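Local atomic coordinates of hypothetical protein MG377 homolog (Mycoplasma pneumoniae, PDB entry 1ZXJ), a protein that is of unknown function but may act as a chaperone, a mostly helical protein built of three lobes. Residues I40-F52 / I203-Q215. Sequence-based numbering, arbitrary orientation.
Sequences IQYDEVIEVERIF and INHFKFHFNLTGQ
A two-stranded parallel sheet, I46-V48 beside F208-F210, ties the N-terminal part of this mostly helical chain to its C-terminal tail. The pairing I46-F208, E47-H209 and V48-F210 is supported by four backbone hydrogen bonds that alternate as parallel strands require: I46 N to K207 O (3.0 Å), H209 N to I46 O (2.8 Å), V48 N to H209 O (2.8 Å) and N211 N to V48 O (3.0 Å). Beyond the last, one water donates to both E49 O and N211 O and so continues the link.

I46, V48, F208 and F210 lie on one face. The CB and CG2 of I46 run alongside the CD2-CE2 side of the F208 ring, and V48 CG2 meets the same F208 CD2 at 3.7 Å. The CB and CG1 of V48 touch F210 CD2, which I51 CD1 also approaches. At the other end, Y42 CD2 sits over one face of the F206 ring, displaced toward its rim, with the two ring planes 42° apart. I46 and F208 also touch helix 74-98, at C93 and L90.

Just before the strand, a chi1 of 175° sets V45 CG1 opposite V45 N, where it reaches H209 CB at 3.6 Å, and leaves CG2 to lie against K207 CB at 3.8 Å. On the other face of the sheet, the carboxylate of E47 stacks on the Q215 amide, their planes 22° apart, although Q215 is poorly ordered.

The main-chain bonds define the parallel register, and the apolar face packs the small sheet against the helical body, while the polar E47 and H209 occupy the reverse side.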
loop_
_atom_site.group_PDB
_atom_site.type_symbol
_atom_site.label_atom_id
_atom_site.label_comp_id
_atom_site.label_asym_id
_atom_site.label_seq_id
_atom_site.Cartn_x
_atom_site.Cartn_y
_atom_site.Cartn_z
ATOM N N ILE A 40 -5.246 7.598 18.789
ATOM C CA ILE A 40 -4.288 8.215 17.860
ATOM C C ILE A 40 -4.310 9.746 17.901
ATOM O O ILE A 40 -5.382 10.357 17.935
ATOM C CB ILE A 40 -4.558 7.766 16.406
ATOM C CG1 ILE A 40 -4.609 6.236 16.337
ATOM C CG2 ILE A 40 -3.474 8.312 15.487
ATOM C CD1 ILE A 40 -5.019 5.671 14.982
ATOM N N GLN A 41 -3.128 10.361 17.880
ATOM C CA GLN A 41 -3.031 11.817 17.938
ATOM C C GLN A 41 -2.798 12.480 16.599
ATOM O O GLN A 41 -1.676 12.841 16.248
ATOM C CB GLN A 41 -1.935 12.239 18.909
ATOM C CG GLN A 41 -2.133 11.688 20.306
ATOM C CD GLN A 41 -3.557 11.870 20.806
ATOM O OE1 GLN A 41 -4.137 12.953 20.688
ATOM N NE2 GLN A 41 -4.126 10.811 21.378
ATOM N N TYR A 42 -3.882 12.670 15.864
ATOM C CA TYR A 42 -3.808 13.285 14.553
ATOM C C TYR A 42 -3.293 14.711 14.561
ATOM O O TYR A 42 -3.116 15.311 13.509
ATOM C CB TYR A 42 -5.173 13.230 13.888
ATOM C CG TYR A 42 -5.730 11.833 13.818
ATOM C CD1 TYR A 42 -6.499 11.318 14.854
ATOM C CD2 TYR A 42 -5.477 11.016 12.719
ATOM C CE1 TYR A 42 -7.011 10.027 14.800
ATOM C CE2 TYR A 42 -5.988 9.721 12.656
ATOM C CZ TYR A 42 -6.755 9.240 13.698
ATOM O OH TYR A 42 -7.295 7.983 13.628
ATOM N N ASP A 43 -3.042 15.258 15.743
ATOM C CA ASP A 43 -2.539 16.619 15.833
ATOM C C ASP A 43 -1.020 16.640 15.964
ATOM O O ASP A 43 -0.380 17.649 15.654
ATOM C CB ASP A 43 -3.197 17.345 17.004
ATOM C CG ASP A 43 -4.641 17.724 16.717
ATOM O OD1 ASP A 43 -5.356 18.117 17.663
ATOM O OD2 ASP A 43 -5.062 17.639 15.542
ATOM N N GLU A 44 -0.444 15.532 16.425
ATOM C CA GLU A 44 1.009 15.449 16.539
ATOM C C GLU A 44 1.474 15.420 15.091
ATOM O O GLU A 44 1.000 14.603 14.309
ATOM C CB GLU A 44 1.466 14.156 17.252
ATOM C CG GLU A 44 1.037 13.987 18.727
ATOM C CD GLU A 44 2.214 14.024 19.736
ATOM O OE1 GLU A 44 3.306 13.499 19.409
ATOM O OE2 GLU A 44 2.036 14.559 20.864
ATOM N N VAL A 45 2.375 16.328 14.734
ATOM C CA VAL A 45 2.906 16.404 13.380
ATOM C C VAL A 45 3.906 15.270 13.136
ATOM O O VAL A 45 4.617 14.856 14.055
ATOM C CB VAL A 45 3.585 17.771 13.150
ATOM C CG1 VAL A 45 4.254 17.817 11.798
ATOM C CG2 VAL A 45 2.545 18.859 13.224
ATOM N N ILE A 46 3.922 14.763 11.907
ATOM C CA ILE A 46 4.821 13.694 11.497
ATOM C C ILE A 46 6.065 14.287 10.869
ATOM O O ILE A 46 5.975 15.138 9.991
ATOM C CB ILE A 46 4.181 12.789 10.425
ATOM C CG1 ILE A 46 3.029 11.991 11.017
ATOM C CG2 ILE A 46 5.236 11.869 9.823
ATOM C CD1 ILE A 46 1.901 12.815 11.423
ATOM N N GLU A 47 7.225 13.823 11.309
ATOM C CA GLU A 47 8.486 14.306 10.769
ATOM C C GLU A 47 8.842 13.436 9.578
ATOM O O GLU A 47 8.847 12.206 9.677
ATOM C CB GLU A 47 9.599 14.186 11.809
ATOM C CG GLU A 47 9.404 15.041 13.065
ATOM C CD GLU A 47 9.883 16.476 12.886
ATOM O OE1 GLU A 47 9.864 17.247 13.876
ATOM O OE2 GLU A 47 10.287 16.828 11.751
ATOM N N VAL A 48 9.131 14.063 8.448
ATOM C CA VAL A 48 9.518 13.298 7.272
ATOM C C VAL A 48 11.028 13.415 7.107
ATOM O O VAL A 48 11.560 14.511 6.959
ATOM C CB VAL A 48 8.858 13.841 5.985
ATOM C CG1 VAL A 48 9.211 12.934 4.804
ATOM C CG2 VAL A 48 7.355 13.951 6.167
ATOM N N GLU A 49 11.716 12.283 7.124
ATOM C CA GLU A 49 13.157 12.291 6.972
ATOM C C GLU A 49 13.701 12.571 5.576
ATOM O O GLU A 49 14.750 13.177 5.444
ATOM C CB GLU A 49 13.743 10.996 7.515
ATOM C CG GLU A 49 13.623 10.880 9.035
ATOM C CD GLU A 49 13.444 12.247 9.738
ATOM O OE1 GLU A 49 12.294 12.748 9.809
ATOM O OE2 GLU A 49 14.452 12.827 10.215
ATOM N N ARG A 50 13.019 12.151 4.524
ATOM C CA ARG A 50 13.549 12.450 3.197
ATOM C C ARG A 50 12.502 12.805 2.179
ATOM O O ARG A 50 11.368 12.388 2.288
ATOM C CB ARG A 50 14.429 11.304 2.666
ATOM C CG ARG A 50 13.781 9.956 2.666
ATOM C CD ARG A 50 14.659 8.929 1.998
ATOM N NE ARG A 50 15.930 8.691 2.690
ATOM C CZ ARG A 50 16.903 7.917 2.199
ATOM N NH1 ARG A 50 16.742 7.314 1.021
ATOM N NH2 ARG A 50 18.031 7.738 2.878
ATOM N N ILE A 51 12.933 13.600 1.204
ATOM C CA ILE A 51 12.140 14.100 0.087
ATOM C C ILE A 51 12.383 13.296 -1.203
ATOM O O ILE A 51 11.746 13.542 -2.231
ATOM C CB ILE A 51 12.499 15.598 -0.161
ATOM C CG1 ILE A 51 11.623 16.456 0.729
ATOM C CG2 ILE A 51 12.318 16.019 -1.607
ATOM C CD1 ILE A 51 10.166 16.078 0.642
ATOM N N PHE A 52 13.271 12.308 -1.135
ATOM C CA PHE A 52 13.635 11.518 -2.304
ATOM C C PHE A 52 13.578 10.016 -2.057
ATOM O O PHE A 52 13.250 9.562 -0.970
ATOM C CB PHE A 52 15.059 11.908 -2.729
ATOM C CG PHE A 52 16.109 11.550 -1.714
ATOM C CD1 PHE A 52 16.675 10.276 -1.696
ATOM C CD2 PHE A 52 16.452 12.448 -0.701
ATOM C CE1 PHE A 52 17.560 9.904 -0.675
ATOM C CE2 PHE A 52 17.334 12.087 0.320
ATOM C CZ PHE A 52 17.887 10.814 0.337
ATOM N N ILE A 203 -2.613 9.384 4.734
ATOM C CA ILE A 203 -1.920 10.642 4.493
ATOM C C ILE A 203 -2.819 11.869 4.691
ATOM O O ILE A 203 -2.376 12.900 5.202
ATOM C CB ILE A 203 -1.342 10.695 3.068
ATOM C CG1 ILE A 203 -0.296 9.601 2.897
ATOM C CG2 ILE A 203 -0.742 12.044 2.814
ATOM C CD1 ILE A 203 0.340 9.519 1.519
ATOM N N ASN A 204 -4.081 11.777 4.291
ATOM C CA ASN A 204 -4.982 12.924 4.419
ATOM C C ASN A 204 -5.296 13.312 5.866
ATOM O O ASN A 204 -5.776 14.402 6.125
ATOM C CB ASN A 204 -6.296 12.651 3.679
ATOM C CG ASN A 204 -7.240 13.850 3.700
ATOM O OD1 ASN A 204 -6.939 14.912 3.142
ATOM N ND2 ASN A 204 -8.386 13.687 4.349
ATOM N N HIS A 205 -5.004 12.426 6.808
ATOM C CA HIS A 205 -5.307 12.698 8.202
ATOM C C HIS A 205 -4.168 13.179 9.098
ATOM O O HIS A 205 -4.255 13.050 10.314
ATOM C CB HIS A 205 -5.945 11.455 8.839
ATOM C CG HIS A 205 -7.298 11.126 8.283
ATOM N ND1 HIS A 205 -8.101 10.133 8.800
ATOM C CD2 HIS A 205 -7.971 11.642 7.226
ATOM C CE1 HIS A 205 -9.206 10.048 8.079
ATOM N NE2 HIS A 205 -9.151 10.951 7.118
ATOM N N PHE A 206 -3.105 13.727 8.517
ATOM C CA PHE A 206 -2.000 14.200 9.321
ATOM C C PHE A 206 -1.329 15.443 8.769
ATOM O O PHE A 206 -1.408 15.713 7.582
ATOM C CB PHE A 206 -0.943 13.122 9.439
ATOM C CG PHE A 206 -1.407 11.881 10.099
ATOM C CD1 PHE A 206 -2.064 10.918 9.383
ATOM C CD2 PHE A 206 -1.100 11.640 11.429
ATOM C CE1 PHE A 206 -2.414 9.717 9.966
ATOM C CE2 PHE A 206 -1.445 10.442 12.040
ATOM C CZ PHE A 206 -2.099 9.469 11.306
ATOM N N LYS A 207 -0.673 16.202 9.649
ATOM C CA LYS A 207 0.093 17.387 9.255
ATOM C C LYS A 207 1.546 16.882 9.163
ATOM O O LYS A 207 2.022 16.161 10.046
ATOM C CB LYS A 207 0.053 18.465 10.332
ATOM C CG LYS A 207 -1.286 19.064 10.666
ATOM C CD LYS A 207 -1.145 19.825 12.001
ATOM C CE LYS A 207 -2.458 20.403 12.530
ATOM N NZ LYS A 207 -2.927 21.591 11.750
ATOM N N PHE A 208 2.263 17.249 8.115
ATOM C CA PHE A 208 3.637 16.780 8.000
ATOM C C PHE A 208 4.603 17.926 8.134
ATOM O O PHE A 208 4.260 19.071 7.861
ATOM C CB PHE A 208 3.885 16.081 6.641
ATOM C CG PHE A 208 3.119 14.804 6.459
ATOM C CD1 PHE A 208 1.787 14.829 6.057
ATOM C CD2 PHE A 208 3.708 13.579 6.744
ATOM C CE1 PHE A 208 1.041 13.643 5.944
ATOM C CE2 PHE A 208 2.979 12.384 6.634
ATOM C CZ PHE A 208 1.630 12.422 6.233
ATOM N N HIS A 209 5.802 17.595 8.595
ATOM C CA HIS A 209 6.898 18.543 8.726
ATOM C C HIS A 209 8.096 17.898 8.029
ATOM O O HIS A 209 8.453 16.738 8.318
ATOM C CB HIS A 209 7.278 18.838 10.189
ATOM C CG HIS A 209 8.578 19.569 10.307
ATOM N ND1 HIS A 209 8.693 20.916 10.032
ATOM C CD2 HIS A 209 9.845 19.111 10.451
ATOM C CE1 HIS A 209 9.970 21.250 9.987
ATOM N NE2 HIS A 209 10.688 20.171 10.233
ATOM N N PHE A 210 8.724 18.633 7.118
ATOM C CA PHE A 210 9.868 18.061 6.408
ATOM C C PHE A 210 11.191 18.469 7.020
ATOM O O PHE A 210 11.558 19.627 6.990
ATOM C CB PHE A 210 9.848 18.436 4.922
ATOM C CG PHE A 210 8.708 17.825 4.157
ATOM C CD1 PHE A 210 7.520 18.526 3.975
ATOM C CD2 PHE A 210 8.819 16.538 3.632
ATOM C CE1 PHE A 210 6.448 17.959 3.278
ATOM C CE2 PHE A 210 7.752 15.954 2.928
ATOM C CZ PHE A 210 6.558 16.675 2.753
ATOM N N ASN A 211 11.887 17.480 7.575
ATOM C CA ASN A 211 13.183 17.625 8.237
ATOM C C ASN A 211 14.295 17.812 7.207
ATOM O O ASN A 211 15.007 16.872 6.891
ATOM C CB ASN A 211 13.450 16.345 9.047
ATOM C CG ASN A 211 14.661 16.456 9.967
ATOM O OD1 ASN A 211 15.566 17.262 9.739
ATOM N ND2 ASN A 211 14.686 15.627 11.009
ATOM N N LEU A 212 14.448 19.013 6.679
ATOM C CA LEU A 212 15.474 19.255 5.692
ATOM C C LEU A 212 16.681 19.911 6.371
ATOM O O LEU A 212 17.828 19.707 5.975
ATOM C CB LEU A 212 14.912 20.151 4.587
ATOM C CG LEU A 212 13.665 19.628 3.856
ATOM C CD1 LEU A 212 13.214 20.633 2.814
ATOM C CD2 LEU A 212 13.953 18.317 3.184
ATOM N N THR A 213 16.400 20.679 7.415
ATOM C CA THR A 213 17.405 21.388 8.196
ATOM C C THR A 213 17.494 20.856 9.629
ATOM O O THR A 213 18.582 20.598 10.133
ATOM C CB THR A 213 17.049 22.862 8.281
ATOM O OG1 THR A 213 17.288 23.477 7.020
ATOM C CG2 THR A 213 17.857 23.554 9.349
ATOM N N GLY A 214 16.338 20.725 10.277
ATOM C CA GLY A 214 16.268 20.240 11.645
ATOM C C GLY A 214 14.899 19.639 11.939
ATOM O O GLY A 214 14.217 19.213 11.009
ATOM N N GLN A 215 14.477 19.620 13.205
ATOM C CA GLN A 215 13.185 19.035 13.581
ATOM C C GLN A 215 12.114 19.960 14.175
ATOM O O GLN A 215 10.962 19.915 13.686
ATOM C CB GLN A 215 13.406 17.907 14.569
ATOM C CG GLN A 215 13.763 16.601 13.958
ATOM C CD GLN A 215 13.198 15.471 14.774
ATOM O OE1 GLN A 215 13.311 15.468 16.000
ATOM N NE2 GLN A 215 12.585 14.500 14.107
HETATM O O HOH W 1 16.096 15.280 4.725
#